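PDB 3NUR: amidohydrolase from Staphylococcus aureus, which probably hydrolyses carbon-nitrogen bonds other than peptide bonds in linear amides, as a metal-dependent TIM-barrel enzyme of the amidohydrolase family. Local coordinates for residues I79-N84 and A315-I320; S73-R78 and A123-R128; E29-E34 and D116-Y121; L92-G97 and F132-I137. One frame throughout, in Å; residues are numbered along the deposited sequence.

Interaction 1: I79-N84 and A315-I320; sequences IQFMNN and ADYPYI. With CA (calcium ion), chain B.
An offset aromatic stack between Phe-81 and Tyr-317 joins helix 75-84, on the outside of the barrel, to the loop 315-320 that carries a metal ligand. The ring centroids are 4.8 Å apart and the planes meet at 29°, so the rings are offset and tilted. One side of the tyrosine ring does the touching. Tyr-317 CD1 lies over a face of the Phe-81 ring, toward the rim, 3.5 Å from Phe-81 CD2. Tyr-317 CE1 reaches back to Phe-81 CB at 3.6 Å. Both side chains have CG anti to the backbone N, which carries the two rings out between helix and loop, where they run past each other in opposite directions. Ala-315 adds a smaller apolar contact, with its CB 4.1 Å from Phe-81 CZ. The fold is a TIM barrel of the amidohydrolase family, and this loop brings an aspartate to the metal. Asp-316 OD1 binds the calcium ion at 2.1 Å, and Glu-28, His-30 and His-192 are the other protein ligands. Two waters also bind the ion. A cis peptide bond precedes Pro-318, whose CB sits over the centre of one face of the Tyr-317 ring. The Glu-29 carboxylate accepts bonds from the backbone N of Ala-315 and of Tyr-317.

Interaction 2: S73-R78 and A123-R128; sequences SHHDER and AQYPNR
His-75 and Tyr-125 meet face to face in an offset stack on the protein surface. From CB the histidine side chain heads toward segment 123-128, because CG is anti to the backbone N (chi1 175°). His-75 CG only skirts the tyrosine, 4.1 Å from Tyr-125 OH. On one branch, His-75 ND1 comes to 3.6 Å from Tyr-125 CE2. On the other, His-75 CD2 lies 3.7 Å from Tyr-125 OH. The far end of the ring makes the closest approach. His-75 CE1 sits over the centre of the tyrosine face, and His-75 NE2 is 3.4 Å from Tyr-125 CZ. The centroids are 3.8 Å apart and the planes are inclined by 20°. CB of Gln-124 packs on the other tyrosine face. The contact ties the first turn of helix 75-84 to the turn that follows helix 104-124, two helices on the outside of the TIM barrel. Tyr-121 adds to both partners: its OH is hydrogen-bonded to His-75 ND1, and its ring meets that of Tyr-125. The bond at ND1 probably limits flipping of the imidazole. The histidine is thus held by the bond from Tyr-121 and by dispersion across its face, and the tyrosine pi cloud would probably favour any positive charge on it.

Interaction 3: E29-E34 and D116-Y121; sequences EHYVIE and DQLANY. With CA (calcium ion), chain B.
The Tyr-31 ring has Leu-118 on one face and, less certainly, Ile-33 at its edge. CD1 of Leu-118 makes a CH-pi contact, 4.0 Å from the Tyr-31 ring centroid and 18° off the normal. It lies slightly toward the rim. The other methyl, Leu-118 CD2, is 3.7 Å from Tyr-31 CE1, so one methyl sits over the face and the other beside the CE1 rim. Leu-118 CB packs near the hydroxyl, 3.7 Å from Tyr-31 OH. The tyrosine CG stands between the backbone N and the carbonyl carbon (chi1 77°), which turns the ring toward the helix. Strand 24-31 belongs to the TIM barrel, and helix 104-124 packs against its outside. Tyr-31 faces this helix, while the preceding residue, His-30, binds the calcium ion through NE2 at 2.3 Å. Further along, Ile-33 meets Gln-117. Ile-33 is modelled in two conformers, and its contacts, described for one of them, are doubtful in detail. In that conformer Ile-33 CD1 lies in the plane of the Tyr-31 ring. Ile-33 CG2 packs on the amide of Gln-117, 3.5 Å from Gln-117 NE2, by van der Waals contact. On the barrel side, Leu-118 also packs on Leu-92 of strand 87-94.

Interaction 4: L92-G97 and F132-I137; sequences LSYGNG and FATLPI
Tyr-94 and Thr-134 meet near their backbones, and the tyrosine ring then turns away. Tyr-94 CB approaches the hydroxyl of Thr-134, with Thr-134 OG1 3.4 Å from it. The methyl is farther, Thr-134 CG2 lying 4.0 Å from Tyr-94 CB. The threonine presents both branches to this carbon, OG1 standing anti to the carbonyl carbon (chi1 -59°) and CG2 anti to the backbone N. The tyrosine ring instead meets Tyr-31 edge-to-face, and its OH is hydrogen-bonded to Gln-37 and to the backbone N of Ile-33. At the other end of the contact, Phe-132 CB points toward segment 92-97 while its ring leads away. Phe-132 CB lies 4.4 Å from Ser-93 CB. The backbones are joined here by one bond, Phe-132 N to Leu-92 O at 2.9 Å. Segment 132-137 follows strand 129-131, the parallel neighbour of strand 87-94 in the TIM barrel. The bond extends their pairing toward the strand ends. Beyond it the chains part, and a water lies between them. This water donates to Thr-134 OG1 at 2.8 Å. It also makes weak bonds with Tyr-94 N and with Ala-133 O, each 3.3 Å away. In this buried contact the water thus helps to satisfy polar backbone atoms on both chains, and the threonine hydroxyl is its strongest partner here.

How the interactions relate
Interactions 1 and 3 each bring one ligand to the calcium ion, Asp-316 and His-30, and share its two bound waters. They are also joined directly: Tyr-317 O is 2.8 Å from His-30 N. Interaction 4 adjoins interaction 3 through strand pairing, with Tyr-31 O 2.8 Å from Gly-95 N. Its Ser-93 side chain lies about 7 Å from the calcium ion. Interaction 2 is more peripheral, its centre about 21 Å from that of the chain. It still reaches the metal-bearing strand, since Arg-78 NH2 is 2.8 Å from His-30 O. Helix 75-84 serves interactions 1 and 2, and helix 104-124 serves interactions 2 and 3.

Interaction 1: I79-N84 and A315-I320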
loop_
_atom_site.group_PDB
_atom_site.type_symbol
_atom_site.label_atom_id
_atom_site.label_comp_id
_atom_site.label_asym_id
_atom_site.label_seq_id
_atom_site.Cartn_x
_atom_site.Cartn_y
_atom_site.Cartn_z
ATOM N N ILE A 79 19.165 1.496 7.738
ATOM C CA ILE A 79 19.260 2.194 9.031
ATOM C C ILE A 79 19.820 3.593 8.888
ATOM O O ILE A 79 19.365 4.500 9.594
ATOM C CB ILE A 79 20.068 1.351 10.067
ATOM C CG1 ILE A 79 19.254 0.135 10.553
ATOM C CG2 ILE A 79 20.574 2.205 11.254
ATOM C CD1 ILE A 79 17.868 0.415 11.331
ATOM N N GLN A 80 20.824 3.770 8.001
ATOM C CA GLN A 80 21.426 5.085 7.740
ATOM C C GLN A 80 20.326 6.037 7.258
ATOM O O GLN A 80 20.203 7.149 7.793
ATOM C CB GLN A 80 22.525 4.982 6.665
ATOM C CG GLN A 80 23.213 6.324 6.405
ATOM C CD GLN A 80 24.308 6.215 5.384
ATOM O OE1 GLN A 80 24.180 6.712 4.263
ATOM N NE2 GLN A 80 25.418 5.572 5.753
ATOM N N PHE A 81 19.496 5.571 6.287
ATOM C CA PHE A 81 18.420 6.391 5.749
ATOM C C PHE A 81 17.418 6.752 6.840
ATOM O O PHE A 81 17.087 7.920 6.993
ATOM C CB PHE A 81 17.716 5.703 4.554
ATOM C CG PHE A 81 16.476 6.452 4.085
ATOM C CD1 PHE A 81 16.582 7.521 3.200
ATOM C CD2 PHE A 81 15.212 6.104 4.557
ATOM C CE1 PHE A 81 15.442 8.231 2.794
ATOM C CE2 PHE A 81 14.075 6.811 4.150
ATOM C CZ PHE A 81 14.200 7.869 3.269
HETATM N N MSE A 82 16.940 5.757 7.606
HETATM C CA MSE A 82 15.953 5.985 8.655
HETATM C C MSE A 82 16.454 6.956 9.720
HETATM O O MSE A 82 15.736 7.908 10.054
HETATM C CB MSE A 82 15.547 4.670 9.298
HETATM C CG MSE A 82 14.795 3.757 8.331
HETATM SE SE MSE A 82 14.737 1.957 9.026
HETATM C CE MSE A 82 13.638 2.240 10.604
ATOM N N ASN A 83 17.707 6.747 10.216
ATOM C CA ASN A 83 18.282 7.617 11.241
ATOM C C ASN A 83 18.457 9.042 10.777
ATOM O O ASN A 83 18.105 9.958 11.512
ATOM C CB ASN A 83 19.600 7.057 11.771
ATOM C CG ASN A 83 19.422 5.830 12.647
ATOM O OD1 ASN A 83 18.314 5.314 12.862
ATOM N ND2 ASN A 83 20.519 5.292 13.132
ATOM N N ASN A 84 18.937 9.237 9.547
ATOM C CA ASN A 84 19.134 10.575 8.984
ATOM C C ASN A 84 17.825 11.302 8.701
ATOM O O ASN A 84 17.806 12.536 8.659
ATOM C CB ASN A 84 19.956 10.494 7.700
ATOM C CG ASN A 84 21.391 10.050 7.906
ATOM O OD1 ASN A 84 21.888 9.904 9.030
ATOM N ND2 ASN A 84 22.077 9.784 6.815
ATOM N N ALA A 315 7.862 6.776 2.481
ATOM C CA ALA A 315 8.972 7.243 1.647
ATOM C C ALA A 315 9.150 6.480 0.337
ATOM O O ALA A 315 9.865 6.965 -0.533
ATOM C CB ALA A 315 10.280 7.126 2.437
ATOM N N ASP A 316 8.595 5.257 0.233
ATOM C CA ASP A 316 8.825 4.345 -0.916
ATOM C C ASP A 316 10.310 3.907 -0.931
ATOM O O ASP A 316 10.890 3.607 -1.986
ATOM C CB ASP A 316 8.367 4.946 -2.272
ATOM C CG ASP A 316 8.019 3.892 -3.301
ATOM O OD1 ASP A 316 7.780 2.718 -2.897
ATOM O OD2 ASP A 316 8.070 4.207 -4.530
ATOM N N TYR A 317 10.926 3.853 0.270
ATOM C CA TYR A 317 12.313 3.423 0.368
ATOM C C TYR A 317 12.441 1.963 -0.118
ATOM O O TYR A 317 11.584 1.153 0.228
ATOM C CB TYR A 317 12.816 3.546 1.826
ATOM C CG TYR A 317 14.242 3.086 1.983
ATOM C CD1 TYR A 317 15.303 3.966 1.784
ATOM C CD2 TYR A 317 14.542 1.741 2.219
ATOM C CE1 TYR A 317 16.624 3.528 1.837
ATOM C CE2 TYR A 317 15.862 1.297 2.291
ATOM C CZ TYR A 317 16.899 2.199 2.112
ATOM O OH TYR A 317 18.211 1.787 2.195
ATOM N N PRO A 318 13.481 1.588 -0.898
ATOM C CA PRO A 318 14.618 2.398 -1.387
ATOM C C PRO A 318 14.442 2.888 -2.834
ATOM O O PRO A 318 15.387 3.437 -3.401
ATOM C CB PRO A 318 15.766 1.398 -1.304
ATOM C CG PRO A 318 15.112 0.112 -1.775
ATOM C CD PRO A 318 13.677 0.162 -1.250
ATOM N N TYR A 319 13.252 2.670 -3.440
ATOM C CA TYR A 319 12.979 3.069 -4.827
ATOM C C TYR A 319 12.982 4.583 -4.970
ATOM O O TYR A 319 13.397 5.113 -6.006
ATOM C CB TYR A 319 11.715 2.377 -5.377
ATOM C CG TYR A 319 11.759 0.878 -5.183
ATOM C CD1 TYR A 319 12.846 0.125 -5.621
ATOM C CD2 TYR A 319 10.708 0.207 -4.567
ATOM C CE1 TYR A 319 12.900 -1.258 -5.421
ATOM C CE2 TYR A 319 10.742 -1.176 -4.381
ATOM C CZ TYR A 319 11.835 -1.906 -4.815
ATOM O OH TYR A 319 11.881 -3.273 -4.600
ATOM N N ILE A 320 12.594 5.271 -3.885
ATOM C CA ILE A 320 12.777 6.711 -3.686
ATOM C C ILE A 320 13.536 6.821 -2.348
ATOM O O ILE A 320 13.169 6.130 -1.398
ATOM C CB ILE A 320 11.462 7.560 -3.650
ATOM C CG1 ILE A 320 10.553 7.258 -4.873
ATOM C CG2 ILE A 320 11.812 9.071 -3.590
ATOM C CD1 ILE A 320 9.264 8.068 -4.951
HETATM CA CA CA B . 6.218 1.410 -3.514
HETATM O O HOH W 1 5.868 2.821 -5.141
HETATM O O HOH W 2 7.287 0.281 -5.151
#

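Interaction 2: S73-R78 and A123-R128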
loop_
_atom_site.group_PDB
_atom_site.type_symbol
_atom_site.label_atom_id
_atom_site.label_comp_id
_atom_site.label_asym_id
_atom_site.label_seq_id
_atom_site.Cartn_x
_atom_site.Cartn_y
_atom_site.Cartn_z
ATOM N N SER A 73 19.282 -7.968 3.110
ATOM C CA SER A 73 20.649 -7.997 3.667
ATOM C C SER A 73 21.304 -6.592 3.743
ATOM O O SER A 73 22.301 -6.417 4.450
ATOM C CB SER A 73 21.527 -8.946 2.853
ATOM O OG SER A 73 21.703 -8.448 1.538
ATOM N N HIS A 74 20.752 -5.596 3.024
ATOM C CA HIS A 74 21.278 -4.223 2.996
ATOM C C HIS A 74 20.767 -3.400 4.195
ATOM O O HIS A 74 20.237 -2.291 4.035
ATOM C CB HIS A 74 20.967 -3.548 1.649
ATOM C CG HIS A 74 21.841 -4.022 0.524
ATOM N ND1 HIS A 74 21.786 -5.323 0.063
ATOM C CD2 HIS A 74 22.763 -3.345 -0.196
ATOM C CE1 HIS A 74 22.675 -5.399 -0.912
ATOM N NE2 HIS A 74 23.284 -4.231 -1.108
ATOM N N HIS A 75 20.981 -3.944 5.394
ATOM C CA HIS A 75 20.532 -3.407 6.674
ATOM C C HIS A 75 21.123 -2.033 7.009
ATOM O O HIS A 75 20.396 -1.121 7.417
ATOM C CB HIS A 75 20.836 -4.411 7.804
ATOM C CG HIS A 75 20.514 -3.886 9.169
ATOM N ND1 HIS A 75 19.205 -3.765 9.607
ATOM C CD2 HIS A 75 21.344 -3.458 10.149
ATOM C CE1 HIS A 75 19.279 -3.254 10.823
ATOM N NE2 HIS A 75 20.549 -3.072 11.201
ATOM N N ASP A 76 22.437 -1.901 6.894
ATOM C CA ASP A 76 23.104 -0.644 7.229
ATOM C C ASP A 76 22.662 0.522 6.362
ATOM O O ASP A 76 22.483 1.625 6.881
ATOM C CB ASP A 76 24.622 -0.833 7.229
ATOM C CG ASP A 76 25.059 -1.599 8.460
ATOM O OD1 ASP A 76 25.110 -0.989 9.552
ATOM O OD2 ASP A 76 25.257 -2.828 8.356
ATOM N N GLU A 77 22.453 0.289 5.058
ATOM C CA GLU A 77 21.966 1.339 4.154
ATOM C C GLU A 77 20.565 1.784 4.579
ATOM O O GLU A 77 20.288 2.979 4.603
ATOM C CB GLU A 77 21.928 0.840 2.714
ATOM C CG GLU A 77 23.298 0.862 2.059
ATOM C CD GLU A 77 23.355 0.110 0.745
ATOM O OE1 GLU A 77 22.654 0.516 -0.211
ATOM O OE2 GLU A 77 24.127 -0.872 0.666
ATOM N N ARG A 78 19.729 0.824 4.983
ATOM C CA ARG A 78 18.352 1.075 5.450
ATOM C C ARG A 78 18.353 1.912 6.752
ATOM O O ARG A 78 17.656 2.930 6.851
ATOM C CB ARG A 78 17.628 -0.265 5.632
ATOM C CG ARG A 78 16.122 -0.138 5.872
ATOM C CD ARG A 78 15.436 -1.498 5.922
ATOM N NE ARG A 78 15.563 -2.226 4.649
ATOM C CZ ARG A 78 14.703 -2.160 3.631
ATOM N NH1 ARG A 78 13.638 -1.355 3.694
ATOM N NH2 ARG A 78 14.914 -2.874 2.530
ATOM N N ALA A 123 12.685 -9.675 14.156
ATOM C CA ALA A 123 13.014 -10.197 15.505
ATOM C C ALA A 123 14.393 -9.677 15.989
ATOM O O ALA A 123 14.577 -9.505 17.198
ATOM C CB ALA A 123 12.999 -11.727 15.499
ATOM N N GLN A 124 15.336 -9.418 15.045
ATOM C CA GLN A 124 16.666 -8.874 15.338
ATOM C C GLN A 124 16.620 -7.372 15.655
ATOM O O GLN A 124 17.391 -6.909 16.492
ATOM C CB GLN A 124 17.672 -9.162 14.208
ATOM C CG GLN A 124 18.030 -10.640 14.018
ATOM C CD GLN A 124 18.932 -10.838 12.822
ATOM O OE1 GLN A 124 20.100 -10.426 12.814
ATOM N NE2 GLN A 124 18.411 -11.472 11.779
ATOM N N TYR A 125 15.704 -6.608 15.010
ATOM C CA TYR A 125 15.552 -5.155 15.239
ATOM C C TYR A 125 14.052 -4.831 15.518
ATOM O O TYR A 125 13.426 -4.153 14.702
ATOM C CB TYR A 125 16.109 -4.388 14.015
ATOM C CG TYR A 125 17.441 -4.925 13.533
ATOM C CD1 TYR A 125 18.629 -4.579 14.175
ATOM C CD2 TYR A 125 17.509 -5.830 12.474
ATOM C CE1 TYR A 125 19.852 -5.110 13.770
ATOM C CE2 TYR A 125 18.730 -6.364 12.055
ATOM C CZ TYR A 125 19.899 -5.996 12.704
ATOM O OH TYR A 125 21.110 -6.495 12.279
ATOM N N PRO A 126 13.448 -5.356 16.634
ATOM C CA PRO A 126 11.989 -5.203 16.848
ATOM C C PRO A 126 11.488 -3.800 17.104
ATOM O O PRO A 126 10.287 -3.563 17.011
ATOM C CB PRO A 126 11.723 -6.092 18.076
ATOM C CG PRO A 126 13.013 -6.072 18.820
ATOM C CD PRO A 126 14.034 -6.185 17.711
ATOM N N ASN A 127 12.387 -2.897 17.497
ATOM C CA ASN A 127 11.994 -1.519 17.778
ATOM C C ASN A 127 11.974 -0.650 16.520
ATOM O O ASN A 127 11.420 0.445 16.563
ATOM C CB ASN A 127 12.919 -0.905 18.830
ATOM C CG ASN A 127 12.857 -1.622 20.157
ATOM O OD1 ASN A 127 13.827 -2.246 20.593
ATOM N ND2 ASN A 127 11.700 -1.596 20.808
ATOM N N ARG A 128 12.532 -1.139 15.403
ATOM C CA ARG A 128 12.630 -0.317 14.189
ATOM C C ARG A 128 11.770 -0.767 13.031
ATOM O O ARG A 128 11.669 -0.052 12.033
ATOM C CB ARG A 128 14.102 -0.220 13.720
ATOM C CG ARG A 128 15.121 0.232 14.781
ATOM C CD ARG A 128 14.870 1.638 15.368
ATOM N NE ARG A 128 14.785 2.702 14.354
ATOM C CZ ARG A 128 15.829 3.340 13.831
ATOM N NH1 ARG A 128 17.069 3.030 14.212
ATOM N NH2 ARG A 128 15.645 4.299 12.930
#

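Interaction 3: E29-E34 and D116-Y121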
loop_
_atom_site.group_PDB
_atom_site.type_symbol
_atom_site.label_atom_id
_atom_site.label_comp_id
_atom_site.label_asym_id
_atom_site.label_seq_id
_atom_site.Cartn_x
_atom_site.Cartn_y
_atom_site.Cartn_z
ATOM N N GLU A 29 7.510 0.871 2.605
ATOM C CA GLU A 29 8.963 0.681 2.632
ATOM C C GLU A 29 9.199 -0.762 2.234
ATOM O O GLU A 29 8.570 -1.666 2.809
ATOM C CB GLU A 29 9.464 1.005 4.057
ATOM C CG GLU A 29 8.812 2.280 4.639
ATOM C CD GLU A 29 8.815 3.538 3.773
ATOM O OE1 GLU A 29 9.864 3.848 3.164
ATOM O OE2 GLU A 29 7.764 4.220 3.701
ATOM N N HIS A 30 10.053 -0.967 1.216
ATOM C CA HIS A 30 10.192 -2.271 0.589
ATOM C C HIS A 30 11.447 -3.052 0.836
ATOM O O HIS A 30 12.523 -2.493 1.036
ATOM C CB HIS A 30 9.975 -2.126 -0.927
ATOM C CG HIS A 30 8.669 -1.471 -1.283
ATOM N ND1 HIS A 30 7.454 -2.112 -1.063
ATOM C CD2 HIS A 30 8.430 -0.268 -1.866
ATOM C CE1 HIS A 30 6.518 -1.279 -1.498
ATOM N NE2 HIS A 30 7.053 -0.153 -1.985
ATOM N N TYR A 31 11.303 -4.367 0.708
ATOM C CA TYR A 31 12.424 -5.289 0.769
ATOM C C TYR A 31 12.225 -6.368 -0.292
ATOM O O TYR A 31 11.101 -6.623 -0.699
ATOM C CB TYR A 31 12.550 -5.936 2.178
ATOM C CG TYR A 31 11.546 -7.035 2.432
ATOM C CD1 TYR A 31 10.242 -6.735 2.811
ATOM C CD2 TYR A 31 11.865 -8.373 2.185
ATOM C CE1 TYR A 31 9.298 -7.734 2.992
ATOM C CE2 TYR A 31 10.920 -9.382 2.348
ATOM C CZ TYR A 31 9.633 -9.052 2.743
ATOM O OH TYR A 31 8.679 -10.016 2.907
ATOM N N VAL A 32 13.316 -7.042 -0.692
ATOM C CA VAL A 32 13.234 -8.231 -1.546
ATOM C C VAL A 32 14.230 -9.215 -0.954
ATOM O O VAL A 32 15.100 -8.808 -0.164
ATOM C CB VAL A 32 13.463 -7.997 -3.070
ATOM C CG1 VAL A 32 12.487 -6.967 -3.642
ATOM C CG2 VAL A 32 14.917 -7.619 -3.388
ATOM N N ILE A 33 14.080 -10.501 -1.323
ATOM C CA ILE A 33 14.997 -11.557 -0.897
ATOM C C ILE A 33 15.643 -12.119 -2.165
ATOM O O ILE A 33 14.944 -12.601 -3.061
ATOM C CB ILE A 33 14.308 -12.626 -0.012
ATOM C CG1 ILE A 33 13.869 -12.003 1.327
ATOM C CG2 ILE A 33 15.249 -13.830 0.232
ATOM C CD1 ILE A 33 12.664 -12.608 1.904
ATOM N N GLU A 34 16.982 -12.001 -2.257
ATOM C CA GLU A 34 17.755 -12.433 -3.436
ATOM C C GLU A 34 17.381 -13.826 -3.954
ATOM O O GLU A 34 17.099 -13.967 -5.145
ATOM C CB GLU A 34 19.258 -12.331 -3.160
ATOM C CG GLU A 34 20.108 -12.414 -4.416
ATOM C CD GLU A 34 21.596 -12.407 -4.126
ATOM O OE1 GLU A 34 22.160 -11.305 -3.946
ATOM O OE2 GLU A 34 22.191 -13.506 -4.050
ATOM N N ASP A 116 8.462 -15.547 6.469
ATOM C CA ASP A 116 9.327 -16.134 7.504
ATOM C C ASP A 116 10.655 -15.400 7.596
ATOM O O ASP A 116 11.109 -15.123 8.708
ATOM C CB ASP A 116 9.569 -17.635 7.239
ATOM C CG ASP A 116 8.418 -18.541 7.661
ATOM O OD1 ASP A 116 7.499 -18.055 8.366
ATOM O OD2 ASP A 116 8.451 -19.742 7.314
ATOM N N GLN A 117 11.275 -15.084 6.442
ATOM C CA GLN A 117 12.567 -14.384 6.445
ATOM C C GLN A 117 12.404 -12.971 6.983
ATOM O O GLN A 117 13.259 -12.490 7.731
ATOM C CB GLN A 117 13.224 -14.381 5.060
ATOM C CG GLN A 117 13.768 -15.749 4.655
ATOM C CD GLN A 117 14.768 -15.661 3.530
ATOM O OE1 GLN A 117 15.759 -14.919 3.589
ATOM N NE2 GLN A 117 14.556 -16.455 2.496
ATOM N N LEU A 118 11.284 -12.312 6.632
ATOM C CA LEU A 118 10.986 -10.974 7.134
ATOM C C LEU A 118 10.836 -10.997 8.649
ATOM O O LEU A 118 11.431 -10.157 9.325
ATOM C CB LEU A 118 9.707 -10.386 6.488
ATOM C CG LEU A 118 9.355 -8.938 6.949
ATOM C CD1 LEU A 118 10.505 -7.946 6.617
ATOM C CD2 LEU A 118 8.011 -8.465 6.347
ATOM N N ALA A 119 10.054 -11.960 9.185
ATOM C CA ALA A 119 9.850 -12.123 10.632
ATOM C C ALA A 119 11.187 -12.341 11.382
ATOM O O ALA A 119 11.355 -11.778 12.461
ATOM C CB ALA A 119 8.900 -13.278 10.907
ATOM N N ASN A 120 12.124 -13.140 10.804
ATOM C CA ASN A 120 13.459 -13.372 11.381
ATOM C C ASN A 120 14.263 -12.064 11.447
ATOM O O ASN A 120 14.975 -11.819 12.419
ATOM C CB ASN A 120 14.243 -14.425 10.576
ATOM C CG ASN A 120 13.830 -15.845 10.861
ATOM O OD1 ASN A 120 14.088 -16.757 10.065
ATOM N ND2 ASN A 120 13.173 -16.069 12.000
ATOM N N TYR A 121 14.124 -11.218 10.420
ATOM C CA TYR A 121 14.810 -9.930 10.359
ATOM C C TYR A 121 14.252 -8.961 11.402
ATOM O O TYR A 121 15.024 -8.302 12.104
ATOM C CB TYR A 121 14.713 -9.336 8.941
ATOM C CG TYR A 121 15.305 -7.951 8.801
ATOM C CD1 TYR A 121 16.684 -7.763 8.733
ATOM C CD2 TYR A 121 14.488 -6.823 8.739
ATOM C CE1 TYR A 121 17.233 -6.491 8.569
ATOM C CE2 TYR A 121 15.026 -5.544 8.587
ATOM C CZ TYR A 121 16.396 -5.386 8.468
ATOM O OH TYR A 121 16.930 -4.129 8.297
HETATM CA CA CA B . 6.218 1.410 -3.514
HETATM O O HOH W 1 5.868 2.821 -5.141
HETATM O O HOH W 2 7.287 0.281 -5.151
#

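Interaction 4: L92-G97 and F132-I137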
loop_
_atom_site.group_PDB
_atom_site.type_symbol
_atom_site.label_atom_id
_atom_site.label_comp_id
_atom_site.label_asym_id
_atom_site.label_seq_id
_atom_site.Cartn_x
_atom_site.Cartn_y
_atom_site.Cartn_z
ATOM N N LEU A 92 7.469 -2.862 6.759
ATOM C CA LEU A 92 8.101 -3.515 5.618
ATOM C C LEU A 92 7.170 -4.416 4.789
ATOM O O LEU A 92 6.401 -5.200 5.351
ATOM C CB LEU A 92 9.348 -4.315 6.085
ATOM C CG LEU A 92 10.536 -3.520 6.662
ATOM C CD1 LEU A 92 11.660 -4.464 7.130
ATOM C CD2 LEU A 92 11.102 -2.574 5.644
ATOM N N SER A 93 7.260 -4.285 3.449
ATOM C CA SER A 93 6.480 -5.064 2.479
ATOM C C SER A 93 7.358 -5.499 1.311
ATOM O O SER A 93 8.337 -4.826 1.035
ATOM C CB SER A 93 5.343 -4.217 1.938
ATOM O OG SER A 93 5.851 -3.040 1.324
ATOM N N TYR A 94 7.021 -6.613 0.620
ATOM C CA TYR A 94 7.816 -7.077 -0.516
ATOM C C TYR A 94 7.763 -6.070 -1.673
ATOM O O TYR A 94 6.698 -5.517 -1.955
ATOM C CB TYR A 94 7.384 -8.479 -0.983
ATOM C CG TYR A 94 8.539 -9.264 -1.560
ATOM C CD1 TYR A 94 9.232 -10.194 -0.789
ATOM C CD2 TYR A 94 8.958 -9.061 -2.877
ATOM C CE1 TYR A 94 10.337 -10.884 -1.303
ATOM C CE2 TYR A 94 10.039 -9.761 -3.409
ATOM C CZ TYR A 94 10.734 -10.662 -2.613
ATOM O OH TYR A 94 11.797 -11.351 -3.140
ATOM N N GLY A 95 8.912 -5.817 -2.284
ATOM C CA GLY A 95 9.072 -4.874 -3.386
ATOM C C GLY A 95 8.907 -5.491 -4.761
ATOM O O GLY A 95 8.028 -6.332 -4.974
ATOM N N ASN A 96 9.725 -5.035 -5.716
ATOM C CA ASN A 96 9.642 -5.478 -7.120
ATOM C C ASN A 96 9.749 -6.983 -7.269
ATOM O O ASN A 96 10.566 -7.603 -6.599
ATOM C CB ASN A 96 10.718 -4.799 -7.952
ATOM C CG ASN A 96 10.631 -3.298 -7.965
ATOM O OD1 ASN A 96 9.582 -2.696 -7.683
ATOM N ND2 ASN A 96 11.745 -2.662 -8.294
ATOM N N GLY A 97 8.902 -7.554 -8.120
ATOM C CA GLY A 97 8.893 -8.993 -8.373
ATOM C C GLY A 97 8.320 -9.824 -7.248
ATOM O O GLY A 97 8.737 -10.961 -7.043
ATOM N N PHE A 132 4.411 -6.268 7.175
ATOM C CA PHE A 132 3.177 -6.398 6.416
ATOM C C PHE A 132 3.315 -7.705 5.646
ATOM O O PHE A 132 4.401 -8.008 5.113
ATOM C CB PHE A 132 2.940 -5.193 5.462
ATOM C CG PHE A 132 2.059 -4.068 6.001
ATOM C CD1 PHE A 132 1.545 -4.117 7.293
ATOM C CD2 PHE A 132 1.798 -2.938 5.234
ATOM C CE1 PHE A 132 0.730 -3.081 7.789
ATOM C CE2 PHE A 132 0.999 -1.894 5.735
ATOM C CZ PHE A 132 0.451 -1.988 6.999
ATOM N N ALA A 133 2.240 -8.491 5.633
ATOM C CA ALA A 133 2.206 -9.798 4.950
ATOM C C ALA A 133 2.267 -9.691 3.428
ATOM O O ALA A 133 1.723 -8.742 2.841
ATOM C CB ALA A 133 0.933 -10.526 5.333
ATOM N N THR A 134 2.927 -10.674 2.799
ATOM C CA THR A 134 2.990 -10.882 1.349
ATOM C C THR A 134 2.109 -12.118 1.130
ATOM O O THR A 134 2.333 -13.155 1.763
ATOM C CB THR A 134 4.424 -11.006 0.832
ATOM O OG1 THR A 134 5.121 -9.807 1.180
ATOM C CG2 THR A 134 4.481 -11.202 -0.689
ATOM N N LEU A 135 1.049 -11.967 0.324
ATOM C CA LEU A 135 0.035 -13.016 0.173
ATOM C C LEU A 135 -0.080 -13.615 -1.199
ATOM O O LEU A 135 -0.084 -12.871 -2.166
ATOM C CB LEU A 135 -1.349 -12.482 0.589
ATOM C CG LEU A 135 -1.448 -11.818 1.977
ATOM C CD1 LEU A 135 -2.798 -11.195 2.167
ATOM C CD2 LEU A 135 -1.136 -12.824 3.090
ATOM N N PRO A 136 -0.325 -14.940 -1.304
ATOM C CA PRO A 136 -0.532 -15.539 -2.632
ATOM C C PRO A 136 -1.978 -15.299 -3.100
ATOM O O PRO A 136 -2.814 -16.194 -3.064
ATOM C CB PRO A 136 -0.214 -17.019 -2.385
ATOM C CG PRO A 136 -0.641 -17.258 -0.949
ATOM C CD PRO A 136 -0.381 -15.959 -0.220
ATOM N N ILE A 137 -2.286 -14.061 -3.521
ATOM C CA ILE A 137 -3.653 -13.646 -3.904
ATOM C C ILE A 137 -4.364 -14.534 -4.936
ATOM O O ILE A 137 -5.597 -14.637 -4.912
ATOM C CB ILE A 137 -3.747 -12.142 -4.255
ATOM C CG1 ILE A 137 -2.928 -11.810 -5.529
ATOM C CG2 ILE A 137 -3.363 -11.268 -3.016
ATOM C CD1 ILE A 137 -3.063 -10.388 -6.074
HETATM O O HOH W 3 3.806 -7.437 0.626
#